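Local coordinates for protein alpha-ketoglutarate-dependent 2,4-dichlorophenoxyacetate dioxygenase (PDB 5BKE) that probably catalyses the metal- and 2-oxoglutarate-dependent oxidation of aryloxyalkanoate herbicides such as 2,4-dichlorophenoxyacetate, at residues D164-H169 with L195-R200; M172-S177 with L212-G217; G14-L19 with A41-H46; Q9-G14 with P241-V246; D67-T72 with K188-P193. All coordinates share one frame; numbering follows the deposited sequence.

Interaction 1 of 5, residues D164-H169 with L195-R200; sequences DLVCEH and LQRLVR
Q196 lies across H169 where strands 166-169 and 194-201 run antiparallel, the two inner strands of a four-stranded sheet. C167 and Q196 form the hydrogen-bonded pair: C167 N donates to Q196 O at 2.8 Å and Q196 N to C167 O at 2.9 Å. The Q196 side chain leaves on the C167 face. Its CB touches H169 NE2 at 3.6 Å. CG, anti to the carbonyl carbon (chi1 -52°), rests over one face of the imidazole and comes to 3.4 Å from H169 CD2, a CH-pi contact. Beyond it the chain bends at chi2 (-81°), and the amide stands almost perpendicular to the ring; OE1 is hydrogen-bonded to T288 OG1 and NE2 to S119 O, while S119 OG holds H169 ND1. These bonds hold the amide and the imidazole in their mutual orientation. C167 SG packs on L198 CD1 at 3.8 Å, next to helix 224-238. Opposite that side, V166 CG1 meets L195 CB, and the E168 CG methylene lies beside L195 CD2. At L198 the regular pairing of strand 194-201 is interrupted, yet L198 N still reaches L165 O in a nearly straight bond of 3.0 Å. R197 NH2 is hydrogen-bonded to E163 O. L165 O also accepts from a water which in turn takes the N-H groups of R197 NE, at 2.7 Å, and V199 N.

Interaction 2 of 5, residues M172-S177 with L212-G217; sequences MYSRGS and LSSHAG
In S174 chi1 (57°) places OG between its backbone N and carbonyl carbon; in H215 chi1 (-49°) places CG anti to its carbonyl carbon. S174 OG lies in the imidazole plane at the edge and shares a hydrogen bond of 2.8 Å with H215 ND1, and it is also bonded to L171 O one turn back in the helix. H215 belongs to a type I beta turn, S213 to A216, leading into strand 216-219. The turn borders the manganese site: S214 packs on the metal ligand H115, and the H215 side chain is about 7 Å from the metal. S214 OG touches S174 CB at 3.4 Å and shares a water with R175 NH2, the water 3.1 Å from that nitrogen. On the other flank Y173 lays its ring over G217, whose CA stands 3.6 Å from the ring centroid in a CH-pi contact, and H215 O sits near the ring plane, 3.3 Å from Y173 CD2.

Interaction 3 of 5, residues G14-L19 with A41-H46; sequences GQVSGL and AVLVFH
G14 and V16 pair with the strand of V42 and V44 in parallel register, the two strands of a beta-alpha-beta unit whose helix, 27-40, connects them. They lie in the larger sheet of the double-stranded beta-helix (cupin-type) core. Backbone bonds come first: G14 N donates to V42 O at 2.9 Å, V44 N to G14 O, and V16 N to V44 O. L43 CA also approaches G14 O, a C-H...O contact of 3.3 Å that gives this carbonyl a second, weaker neighbour. Apolar packing fills the face toward helix 27-40. V16 and F45 run side by side, with V16 CB over the phenyl face, offset toward its rim, and CG1 at 3.6 Å from F45 CE2. V16 CG2 leans on L43 CD2 at 4.0 Å, while L19 CD1 reaches the same phenyl in its plane, at the CE2 edge. Q15, on the other face with V44, meets H46 just past the strand end. With CG anti to its backbone N (chi1 -177°) and extended beyond, it crosses H46 at about a right angle, the amide plane 83° from the ring. H46 ND1 is held by D253 OD1; its NE2 gives a weak bond to Q15 OE1, 3.0 Å long and bent to 142° at the hydrogen.

Interaction 4 of 5, residues Q9-G14 with P241-V246; sequences QTHFVG and PEFVYV
Y245 and Q9 have the most surface buried, followed by H11 and F243, where the loop between strands 4-7 and 14-17 of the larger beta-helix sheet lies against the 3-10 turn 241-243 and the start of strand 244-247, an outer strand of the smaller sheet. Y245 presents a ring face to V13: CG1 stands over its centre, 3.8 Å from the centroid, and CG2 packs on Y245 CB at 3.6 Å. Farther out Y245 OH is bonded to H247 ND1. F12 CZ also reaches Y245 CB, at 4.1 Å. Q9 slides past Y245 in the opposite direction, its CG 3.6 Å from V244 O, and at chi2 (-95°) its chain bends. Q9 NE2 then donates to E242 O at 3.0 Å; the oxygen lies in the plane of the Q9 amide, but the donor stands well above the carbonyl plane of E242. The other end of the amide works within its own loop, Q9 OE1 accepting from H11 N at 2.8 Å, a bond that closes Q9 onto H11. F243 CD1 lies over a face of the H11 ring, and at its edge H11 ND1 gives E242 O a second, weak hydrogen bond of 3.2 Å.

Interaction 5 of 5, residues D67-T72 with K188-P193; sequences DARGGT and KQMFKP
A type II beta turn, A68 to G71, meets the C-terminal end of the short helix 187-190 where G70 faces M190. G70 is the third residue of the turn, and its positive phi (84°) suits glycine there. Its CA touches M190 CG at 3.7 Å and M190 SD at 3.8 Å. The M190 chain then bends at chi3 (-83°), and its methyl CE comes 3.5 Å from R69 NH1, the two side chains crossing at about a right angle. In the fold this is a surface contact between the long loop ahead of strand 86-87 and the last residue of the helix, M190, with F191 just after it; R121 binds the turn through R69 O, while F191 packs on L171 and M172 of helix 171-176. F191 turns its ring edge to the loop: CE1 lies 3.5 Å from G70 O and CZ 3.9 Å from T72 O, both oxygens near the ring plane. One water, also in that plane, donates to G70 O at 2.9 Å and to M190 O at 2.7 Å.

Interactions 1, 2 and 5 form one connected group. Interactions 1 and 2 share a sheet, with E168 O probably hydrogen-bonded to G217 N at 3.1 Å, and M172 CE of interaction 2 packs on F191 O of interaction 5 at 3.3 Å. Interactions 3 and 4 share G14 and touch where V44 CG2 meets Y245 OH at 3.7 Å. The centres of interactions 1 and 3 are 31 Å apart, as are those of 4 and 5, while 1 and 4 are 24 Å apart. Distances to the metal are consistent with a site between the two groups: the side chains of H169 and V42 are each about 12 Å from manganese, that of T72 about 10 Å from bound N-oxalylglycine.

Interaction 1 of 5, residues D164-H169 with L195-R200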
# COMPACT_ATOMS: atom_id res chain seq x y z
N ASP C 164 16.22 -14.55 -25.00
CA ASP C 164 16.25 -14.94 -26.42
C ASP C 164 17.29 -16.01 -26.75
O ASP C 164 17.48 -16.35 -27.92
CB ASP C 164 16.45 -13.70 -27.31
CG ASP C 164 15.30 -12.71 -27.20
OD1 ASP C 164 14.17 -13.04 -27.59
OD2 ASP C 164 15.53 -11.59 -26.70
N LEU C 165 17.93 -16.56 -25.72
CA LEU C 165 18.94 -17.60 -25.92
C LEU C 165 18.38 -18.92 -26.45
O LEU C 165 17.25 -19.33 -26.13
CB LEU C 165 19.76 -17.81 -24.64
CG LEU C 165 20.61 -16.63 -24.13
CD1 LEU C 165 21.41 -17.04 -22.90
CD2 LEU C 165 21.53 -16.05 -25.21
N VAL C 166 19.16 -19.57 -27.31
CA VAL C 166 18.79 -20.84 -27.94
C VAL C 166 19.83 -21.91 -27.57
O VAL C 166 21.04 -21.66 -27.66
CB VAL C 166 18.62 -20.68 -29.48
CG1 VAL C 166 18.35 -22.01 -30.16
CG2 VAL C 166 17.47 -19.73 -29.81
N CYS C 167 19.34 -23.09 -27.18
CA CYS C 167 20.19 -24.25 -26.86
C CYS C 167 20.15 -25.30 -27.97
O CYS C 167 19.13 -25.48 -28.63
CB CYS C 167 19.76 -24.89 -25.54
SG CYS C 167 19.74 -23.81 -24.09
N GLU C 168 21.27 -26.00 -28.15
CA GLU C 168 21.36 -27.16 -29.03
C GLU C 168 21.20 -28.44 -28.21
O GLU C 168 22.01 -28.72 -27.31
CB GLU C 168 22.68 -27.17 -29.81
CG GLU C 168 22.85 -25.97 -30.72
CD GLU C 168 23.97 -26.08 -31.74
OE1 GLU C 168 24.50 -27.20 -31.98
OE2 GLU C 168 24.31 -25.03 -32.33
N HIS C 169 20.15 -29.20 -28.50
CA HIS C 169 19.86 -30.44 -27.78
C HIS C 169 20.19 -31.66 -28.64
O HIS C 169 19.80 -31.73 -29.81
CB HIS C 169 18.38 -30.53 -27.42
CG HIS C 169 17.92 -29.54 -26.39
ND1 HIS C 169 17.40 -29.92 -25.18
CD2 HIS C 169 17.84 -28.18 -26.43
CE1 HIS C 169 17.02 -28.85 -24.50
NE2 HIS C 169 17.27 -27.78 -25.24
N LEU C 195 17.52 -27.22 -32.26
CA LEU C 195 17.45 -25.94 -31.55
C LEU C 195 16.20 -25.87 -30.70
O LEU C 195 15.13 -26.33 -31.13
CB LEU C 195 17.51 -24.75 -32.53
CG LEU C 195 18.73 -24.58 -33.46
CD1 LEU C 195 18.57 -23.34 -34.34
CD2 LEU C 195 20.06 -24.54 -32.71
N GLN C 196 16.34 -25.34 -29.48
CA GLN C 196 15.21 -25.08 -28.58
C GLN C 196 15.49 -23.80 -27.83
O GLN C 196 16.63 -23.53 -27.46
CB GLN C 196 14.99 -26.21 -27.55
CG GLN C 196 14.87 -27.64 -28.10
CD GLN C 196 13.49 -28.00 -28.64
OE1 GLN C 196 12.56 -27.19 -28.64
NE2 GLN C 196 13.35 -29.24 -29.10
N ARG C 197 14.44 -23.02 -27.60
CA ARG C 197 14.49 -21.85 -26.71
C ARG C 197 14.87 -22.27 -25.29
O ARG C 197 14.40 -23.30 -24.81
CB ARG C 197 13.14 -21.14 -26.67
CG ARG C 197 12.68 -20.49 -27.96
CD ARG C 197 13.40 -19.18 -28.25
NE ARG C 197 13.21 -18.16 -27.21
CZ ARG C 197 12.16 -17.34 -27.13
NH1 ARG C 197 11.20 -17.40 -28.03
NH2 ARG C 197 12.08 -16.45 -26.14
N LEU C 198 15.72 -21.46 -24.65
CA LEU C 198 16.03 -21.63 -23.23
C LEU C 198 14.84 -21.23 -22.37
O LEU C 198 14.62 -21.79 -21.30
CB LEU C 198 17.28 -20.81 -22.86
CG LEU C 198 17.87 -20.89 -21.44
CD1 LEU C 198 18.18 -22.32 -21.00
CD2 LEU C 198 19.12 -20.02 -21.32
N VAL C 199 14.08 -20.24 -22.84
CA VAL C 199 12.90 -19.76 -22.13
C VAL C 199 11.66 -20.03 -22.98
O VAL C 199 11.57 -19.56 -24.12
CB VAL C 199 13.01 -18.26 -21.77
CG1 VAL C 199 11.76 -17.78 -21.03
CG2 VAL C 199 14.26 -18.00 -20.94
N ARG C 200 10.73 -20.79 -22.41
CA ARG C 200 9.52 -21.17 -23.15
C ARG C 200 8.25 -20.66 -22.48
O ARG C 200 8.25 -20.35 -21.28
CB ARG C 200 9.49 -22.67 -23.45
CG ARG C 200 9.26 -23.59 -22.25
CD ARG C 200 9.54 -25.05 -22.59
NE ARG C 200 8.66 -25.60 -23.64
CZ ARG C 200 8.71 -26.86 -24.08
NH1 ARG C 200 9.58 -27.72 -23.55
NH2 ARG C 200 7.88 -27.28 -25.03
O HOH W 1 11.49 -13.28 -26.46
O HOH W 2 14.85 -18.34 -25.06
O HOH W 3 16.32 -25.20 -24.21

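Interaction 2 of 5, residues M172-S177 with L212-G217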
# COMPACT_ATOMS: atom_id res chain seq x y z
N MET C 172 23.57 -37.09 -27.90
CA MET C 172 25.04 -37.15 -27.84
C MET C 172 25.64 -36.26 -26.73
O MET C 172 26.72 -36.55 -26.22
CB MET C 172 25.65 -36.79 -29.20
CG MET C 172 25.25 -37.71 -30.35
SD MET C 172 26.21 -37.47 -31.87
CE MET C 172 25.51 -35.96 -32.54
N TYR C 173 24.94 -35.18 -26.37
CA TYR C 173 25.40 -34.30 -25.29
C TYR C 173 25.17 -34.90 -23.90
O TYR C 173 26.08 -34.89 -23.06
CB TYR C 173 24.75 -32.92 -25.37
CG TYR C 173 25.27 -31.99 -26.45
CD1 TYR C 173 26.64 -31.71 -26.57
CD2 TYR C 173 24.38 -31.35 -27.33
CE1 TYR C 173 27.11 -30.85 -27.56
CE2 TYR C 173 24.84 -30.48 -28.32
CZ TYR C 173 26.20 -30.23 -28.42
OH TYR C 173 26.67 -29.36 -29.40
N SER C 174 23.97 -35.44 -23.67
CA SER C 174 23.63 -36.07 -22.40
C SER C 174 24.44 -37.34 -22.14
O SER C 174 24.94 -37.53 -21.03
CB SER C 174 22.14 -36.36 -22.31
OG SER C 174 21.71 -37.17 -23.39
N ARG C 175 24.57 -38.19 -23.16
CA ARG C 175 25.35 -39.42 -23.04
C ARG C 175 26.84 -39.10 -23.02
O ARG C 175 27.60 -39.76 -22.33
CB ARG C 175 25.02 -40.43 -24.15
CG ARG C 175 23.56 -40.86 -24.23
CD ARG C 175 22.98 -41.26 -22.88
NE ARG C 175 21.54 -41.57 -22.92
CZ ARG C 175 20.56 -40.75 -22.56
NH1 ARG C 175 19.30 -41.17 -22.62
NH2 ARG C 175 20.81 -39.51 -22.14
N GLY C 176 27.23 -38.04 -23.73
CA GLY C 176 28.60 -37.52 -23.71
C GLY C 176 29.13 -37.07 -22.36
O GLY C 176 30.32 -37.25 -22.07
N SER C 177 28.28 -36.46 -21.53
CA SER C 177 28.70 -36.05 -20.18
C SER C 177 28.90 -37.25 -19.24
O SER C 177 29.56 -37.12 -18.21
CB SER C 177 27.75 -35.01 -19.58
OG SER C 177 26.43 -35.49 -19.52
N LEU C 212 15.25 -26.51 -19.48
CA LEU C 212 16.51 -27.12 -19.14
C LEU C 212 16.44 -28.62 -19.41
O LEU C 212 15.35 -29.21 -19.40
CB LEU C 212 16.85 -26.83 -17.67
CG LEU C 212 16.97 -25.35 -17.28
CD1 LEU C 212 17.27 -25.24 -15.79
CD2 LEU C 212 18.03 -24.63 -18.10
N SER C 213 17.60 -29.22 -19.66
CA SER C 213 17.72 -30.62 -20.05
C SER C 213 19.17 -31.04 -20.21
O SER C 213 20.01 -30.27 -20.71
CB SER C 213 16.97 -30.89 -21.37
OG SER C 213 16.84 -32.28 -21.63
N SER C 214 19.46 -32.27 -19.78
CA SER C 214 20.78 -32.90 -19.99
C SER C 214 21.20 -32.94 -21.47
O SER C 214 22.39 -32.93 -21.78
CB SER C 214 20.79 -34.32 -19.42
OG SER C 214 19.84 -35.13 -20.09
N HIS C 215 20.22 -32.98 -22.37
CA HIS C 215 20.49 -33.00 -23.82
C HIS C 215 21.07 -31.68 -24.36
O HIS C 215 21.77 -31.69 -25.37
CB HIS C 215 19.24 -33.43 -24.60
CG HIS C 215 18.59 -34.67 -24.06
ND1 HIS C 215 19.28 -35.84 -23.84
CD2 HIS C 215 17.30 -34.92 -23.73
CE1 HIS C 215 18.44 -36.76 -23.38
NE2 HIS C 215 17.24 -36.23 -23.30
N ALA C 216 20.80 -30.57 -23.67
CA ALA C 216 21.35 -29.26 -24.03
C ALA C 216 22.84 -29.16 -23.68
O ALA C 216 23.23 -29.15 -22.49
CB ALA C 216 20.55 -28.14 -23.38
N GLY C 217 23.67 -29.10 -24.72
CA GLY C 217 25.11 -29.11 -24.56
C GLY C 217 25.81 -27.83 -24.92
O GLY C 217 27.01 -27.69 -24.65
O HOH W 4 19.42 -37.72 -20.08

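Interaction 3 of 5, residues G14-L19 with A41-H46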
# COMPACT_ATOMS: atom_id res chain seq x y z
N GLY C 14 0.14 -32.71 -8.14
CA GLY C 14 -1.14 -33.13 -7.58
C GLY C 14 -1.32 -34.63 -7.50
O GLY C 14 -0.91 -35.38 -8.41
N GLN C 15 -1.94 -35.08 -6.42
CA GLN C 15 -2.33 -36.48 -6.26
C GLN C 15 -3.79 -36.61 -6.64
O GLN C 15 -4.64 -35.89 -6.12
CB GLN C 15 -2.09 -36.97 -4.83
CG GLN C 15 -2.41 -38.45 -4.61
CD GLN C 15 -1.95 -38.96 -3.26
OE1 GLN C 15 -0.75 -39.03 -2.98
NE2 GLN C 15 -2.91 -39.32 -2.42
N VAL C 16 -4.07 -37.54 -7.56
CA VAL C 16 -5.42 -37.71 -8.08
C VAL C 16 -6.06 -38.99 -7.55
O VAL C 16 -5.45 -40.05 -7.56
CB VAL C 16 -5.45 -37.71 -9.62
CG1 VAL C 16 -6.87 -37.67 -10.13
CG2 VAL C 16 -4.66 -36.53 -10.18
N SER C 17 -7.31 -38.89 -7.12
CA SER C 17 -8.07 -40.06 -6.68
C SER C 17 -9.44 -40.09 -7.32
O SER C 17 -9.92 -39.08 -7.81
CB SER C 17 -8.17 -40.09 -5.14
OG SER C 17 -8.72 -38.87 -4.66
N GLY C 18 -10.06 -41.27 -7.34
CA GLY C 18 -11.43 -41.42 -7.84
C GLY C 18 -11.51 -41.82 -9.31
O GLY C 18 -12.61 -41.98 -9.83
N LEU C 19 -10.37 -41.98 -9.98
CA LEU C 19 -10.35 -42.41 -11.39
C LEU C 19 -9.75 -43.80 -11.55
O LEU C 19 -8.73 -44.12 -10.95
CB LEU C 19 -9.59 -41.42 -12.28
CG LEU C 19 -10.08 -39.99 -12.46
CD1 LEU C 19 -9.12 -39.27 -13.39
CD2 LEU C 19 -11.50 -39.88 -12.99
N ALA C 41 1.44 -29.62 -13.30
CA ALA C 41 2.60 -30.09 -14.09
C ALA C 41 2.96 -31.58 -13.94
O ALA C 41 3.50 -32.19 -14.88
CB ALA C 41 3.84 -29.20 -13.89
N VAL C 42 2.67 -32.14 -12.77
CA VAL C 42 2.91 -33.56 -12.46
C VAL C 42 1.69 -34.09 -11.70
O VAL C 42 1.19 -33.44 -10.76
CB VAL C 42 4.21 -33.78 -11.62
CG1 VAL C 42 4.46 -35.27 -11.37
CG2 VAL C 42 5.43 -33.18 -12.27
N LEU C 43 1.22 -35.26 -12.11
CA LEU C 43 0.10 -35.91 -11.46
C LEU C 43 0.47 -37.32 -11.03
O LEU C 43 1.15 -38.04 -11.76
CB LEU C 43 -1.14 -35.91 -12.37
CG LEU C 43 -1.81 -34.57 -12.72
CD1 LEU C 43 -3.04 -34.82 -13.58
CD2 LEU C 43 -2.16 -33.72 -11.49
N VAL C 44 0.01 -37.69 -9.83
CA VAL C 44 0.33 -38.97 -9.20
C VAL C 44 -0.98 -39.73 -9.01
O VAL C 44 -1.92 -39.22 -8.41
CB VAL C 44 1.04 -38.76 -7.83
CG1 VAL C 44 1.28 -40.09 -7.10
CG2 VAL C 44 2.36 -38.01 -8.01
N PHE C 45 -1.05 -40.94 -9.56
CA PHE C 45 -2.21 -41.81 -9.39
C PHE C 45 -1.68 -43.04 -8.68
O PHE C 45 -0.68 -43.61 -9.11
CB PHE C 45 -2.80 -42.25 -10.75
CG PHE C 45 -3.41 -41.13 -11.57
CD1 PHE C 45 -2.59 -40.24 -12.30
CD2 PHE C 45 -4.79 -41.01 -11.69
CE1 PHE C 45 -3.16 -39.24 -13.07
CE2 PHE C 45 -5.36 -40.00 -12.47
CZ PHE C 45 -4.54 -39.11 -13.16
N HIS C 46 -2.34 -43.45 -7.61
CA HIS C 46 -1.98 -44.69 -6.91
C HIS C 46 -2.88 -45.85 -7.37
O HIS C 46 -4.00 -45.63 -7.84
CB HIS C 46 -2.04 -44.51 -5.38
CG HIS C 46 -1.06 -43.50 -4.86
ND1 HIS C 46 0.30 -43.65 -4.96
CD2 HIS C 46 -1.26 -42.31 -4.23
CE1 HIS C 46 0.91 -42.61 -4.42
NE2 HIS C 46 -0.01 -41.79 -3.96

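Interaction 4 of 5, residues Q9-G14 with P241-V246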
# COMPACT_ATOMS: atom_id res chain seq x y z
N GLN C 9 3.49 -30.77 -3.18
CA GLN C 9 4.68 -29.93 -3.01
C GLN C 9 4.23 -28.48 -3.00
O GLN C 9 3.17 -28.16 -3.57
CB GLN C 9 5.69 -30.19 -4.13
CG GLN C 9 7.15 -29.93 -3.77
CD GLN C 9 7.64 -28.54 -4.16
OE1 GLN C 9 6.97 -27.81 -4.89
NE2 GLN C 9 8.83 -28.18 -3.68
N THR C 10 5.03 -27.59 -2.38
CA THR C 10 4.60 -26.19 -2.23
C THR C 10 4.24 -25.54 -3.56
O THR C 10 3.26 -24.81 -3.60
CB THR C 10 5.60 -25.30 -1.46
OG1 THR C 10 6.90 -25.39 -2.06
CG2 THR C 10 5.66 -25.71 0.01
N HIS C 11 4.98 -25.83 -4.63
CA HIS C 11 4.80 -25.13 -5.92
C HIS C 11 3.96 -25.85 -6.96
O HIS C 11 3.40 -25.20 -7.84
CB HIS C 11 6.15 -24.83 -6.55
CG HIS C 11 6.90 -23.73 -5.87
ND1 HIS C 11 7.91 -23.97 -4.96
CD2 HIS C 11 6.81 -22.39 -5.99
CE1 HIS C 11 8.40 -22.82 -4.54
NE2 HIS C 11 7.75 -21.84 -5.15
N PHE C 12 3.89 -27.18 -6.87
CA PHE C 12 3.34 -28.03 -7.93
C PHE C 12 3.08 -29.46 -7.43
O PHE C 12 3.26 -29.73 -6.23
CB PHE C 12 4.24 -27.98 -9.20
CG PHE C 12 5.54 -28.77 -9.10
CD1 PHE C 12 6.37 -28.71 -7.97
CD2 PHE C 12 5.96 -29.54 -10.19
CE1 PHE C 12 7.56 -29.43 -7.92
CE2 PHE C 12 7.15 -30.26 -10.15
CZ PHE C 12 7.95 -30.21 -9.01
N VAL C 13 2.65 -30.34 -8.35
CA VAL C 13 2.37 -31.79 -8.11
C VAL C 13 1.03 -32.02 -7.43
O VAL C 13 0.80 -31.57 -6.29
CB VAL C 13 3.51 -32.55 -7.34
CG1 VAL C 13 3.24 -34.06 -7.30
CG2 VAL C 13 4.87 -32.29 -7.95
N GLY C 14 0.14 -32.71 -8.14
CA GLY C 14 -1.14 -33.13 -7.58
C GLY C 14 -1.32 -34.63 -7.50
O GLY C 14 -0.91 -35.38 -8.41
N PRO C 241 16.15 -28.06 -3.57
CA PRO C 241 15.05 -28.80 -2.91
C PRO C 241 13.68 -28.10 -2.91
O PRO C 241 12.66 -28.78 -3.00
CB PRO C 241 15.55 -28.97 -1.47
CG PRO C 241 17.03 -29.00 -1.62
CD PRO C 241 17.35 -28.01 -2.71
N GLU C 242 13.67 -26.77 -2.85
CA GLU C 242 12.43 -25.98 -2.81
C GLU C 242 11.62 -26.06 -4.11
O GLU C 242 10.44 -25.73 -4.11
CB GLU C 242 12.72 -24.52 -2.45
CG GLU C 242 13.47 -23.74 -3.53
CD GLU C 242 14.04 -22.44 -3.03
OE1 GLU C 242 13.27 -21.47 -2.88
OE2 GLU C 242 15.27 -22.39 -2.80
N PHE C 243 12.28 -26.46 -5.20
CA PHE C 243 11.61 -26.65 -6.49
C PHE C 243 11.43 -28.13 -6.86
O PHE C 243 10.97 -28.43 -7.96
CB PHE C 243 12.32 -25.91 -7.65
CG PHE C 243 12.59 -24.45 -7.39
CD1 PHE C 243 11.55 -23.59 -7.01
CD2 PHE C 243 13.88 -23.93 -7.53
CE1 PHE C 243 11.80 -22.24 -6.75
CE2 PHE C 243 14.13 -22.58 -7.28
CZ PHE C 243 13.09 -21.74 -6.89
N VAL C 244 11.77 -29.04 -5.95
CA VAL C 244 11.82 -30.47 -6.27
C VAL C 244 10.79 -31.28 -5.49
O VAL C 244 10.58 -31.05 -4.30
CB VAL C 244 13.27 -31.05 -6.12
CG1 VAL C 244 13.29 -32.57 -6.27
CG2 VAL C 244 14.20 -30.43 -7.16
N TYR C 245 10.14 -32.20 -6.20
CA TYR C 245 9.27 -33.20 -5.59
C TYR C 245 9.92 -34.57 -5.77
O TYR C 245 10.30 -34.95 -6.89
CB TYR C 245 7.87 -33.18 -6.20
CG TYR C 245 7.07 -34.44 -5.95
CD1 TYR C 245 6.49 -34.70 -4.71
CD2 TYR C 245 6.90 -35.39 -6.98
CE1 TYR C 245 5.76 -35.88 -4.48
CE2 TYR C 245 6.17 -36.55 -6.77
CZ TYR C 245 5.60 -36.80 -5.52
OH TYR C 245 4.88 -37.96 -5.33
N VAL C 246 10.03 -35.30 -4.66
CA VAL C 246 10.62 -36.63 -4.68
C VAL C 246 9.49 -37.66 -4.66
O VAL C 246 8.66 -37.67 -3.74
CB VAL C 246 11.62 -36.85 -3.52
CG1 VAL C 246 12.20 -38.26 -3.55
CG2 VAL C 246 12.74 -35.82 -3.56

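Interaction 5 of 5, residues D67-T72 with K188-P193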
# COMPACT_ATOMS: atom_id res chain seq x y z
N ASP C 67 6.21 -40.61 -32.12
CA ASP C 67 7.04 -41.54 -32.88
C ASP C 67 8.38 -41.80 -32.16
O ASP C 67 9.20 -40.89 -31.99
CB ASP C 67 7.26 -41.02 -34.31
CG ASP C 67 7.92 -42.04 -35.24
OD1 ASP C 67 8.28 -43.17 -34.82
OD2 ASP C 67 8.06 -41.70 -36.43
N ALA C 68 8.56 -43.05 -31.73
CA ALA C 68 9.71 -43.50 -30.94
C ALA C 68 11.06 -43.49 -31.69
O ALA C 68 12.11 -43.38 -31.04
CB ALA C 68 9.44 -44.88 -30.36
N ARG C 69 11.02 -43.61 -33.02
CA ARG C 69 12.24 -43.68 -33.86
C ARG C 69 13.20 -42.50 -33.66
O ARG C 69 12.78 -41.34 -33.64
CB ARG C 69 11.86 -43.81 -35.34
CG ARG C 69 11.93 -45.24 -35.87
CD ARG C 69 13.24 -45.49 -36.62
NE ARG C 69 13.25 -44.85 -37.94
CZ ARG C 69 14.33 -44.65 -38.69
NH1 ARG C 69 15.54 -45.04 -38.28
NH2 ARG C 69 14.20 -44.06 -39.87
N GLY C 70 14.49 -42.82 -33.52
CA GLY C 70 15.54 -41.84 -33.22
C GLY C 70 15.70 -41.50 -31.74
O GLY C 70 16.41 -40.55 -31.39
N GLY C 71 15.05 -42.29 -30.87
CA GLY C 71 15.02 -42.04 -29.43
C GLY C 71 15.92 -42.89 -28.54
O GLY C 71 16.21 -42.51 -27.41
N THR C 72 16.35 -44.05 -29.05
CA THR C 72 17.21 -44.98 -28.31
C THR C 72 18.28 -45.59 -29.23
O THR C 72 18.28 -45.36 -30.45
CB THR C 72 16.39 -46.13 -27.65
OG1 THR C 72 15.03 -45.74 -27.45
CG2 THR C 72 17.00 -46.57 -26.31
N LYS C 188 25.11 -40.61 -35.47
CA LYS C 188 25.52 -39.20 -35.59
C LYS C 188 24.56 -38.38 -36.45
O LYS C 188 24.44 -37.16 -36.28
CB LYS C 188 26.93 -39.09 -36.16
CG LYS C 188 28.03 -39.35 -35.15
CD LYS C 188 29.39 -38.87 -35.65
CE LYS C 188 29.68 -37.43 -35.24
NZ LYS C 188 31.09 -37.04 -35.54
N GLN C 189 23.89 -39.05 -37.38
CA GLN C 189 22.88 -38.43 -38.23
C GLN C 189 21.51 -38.51 -37.57
O GLN C 189 20.72 -37.56 -37.67
CB GLN C 189 22.88 -39.07 -39.63
CG GLN C 189 24.17 -38.89 -40.43
CD GLN C 189 24.50 -37.43 -40.75
OE1 GLN C 189 23.66 -36.69 -41.28
NE2 GLN C 189 25.73 -37.02 -40.44
N MET C 190 21.22 -39.62 -36.90
CA MET C 190 19.97 -39.83 -36.16
C MET C 190 19.85 -38.90 -34.94
O MET C 190 18.75 -38.47 -34.60
CB MET C 190 19.84 -41.28 -35.70
CG MET C 190 18.41 -41.80 -35.60
SD MET C 190 18.35 -43.54 -35.10
CE MET C 190 18.60 -44.35 -36.68
N PHE C 191 21.00 -38.61 -34.31
CA PHE C 191 21.06 -37.75 -33.11
C PHE C 191 21.60 -36.35 -33.42
O PHE C 191 22.18 -35.70 -32.54
CB PHE C 191 21.89 -38.40 -31.99
CG PHE C 191 21.46 -39.80 -31.61
CD1 PHE C 191 20.11 -40.18 -31.61
CD2 PHE C 191 22.43 -40.73 -31.22
CE1 PHE C 191 19.74 -41.48 -31.26
CE2 PHE C 191 22.06 -42.02 -30.85
CZ PHE C 191 20.72 -42.40 -30.87
N LYS C 192 21.40 -35.89 -34.65
CA LYS C 192 21.81 -34.56 -35.09
C LYS C 192 21.12 -33.50 -34.20
O LYS C 192 19.90 -33.55 -34.05
CB LYS C 192 21.43 -34.39 -36.56
CG LYS C 192 21.86 -33.09 -37.23
CD LYS C 192 21.15 -32.96 -38.57
CE LYS C 192 20.87 -31.50 -38.92
NZ LYS C 192 22.09 -30.79 -39.40
N PRO C 193 21.90 -32.57 -33.61
CA PRO C 193 21.41 -31.53 -32.68
C PRO C 193 20.26 -30.68 -33.22
O PRO C 193 20.27 -30.30 -34.39
CB PRO C 193 22.64 -30.67 -32.44
CG PRO C 193 23.77 -31.62 -32.58
CD PRO C 193 23.37 -32.52 -33.71
O HOH W 5 17.66 -38.00 -32.15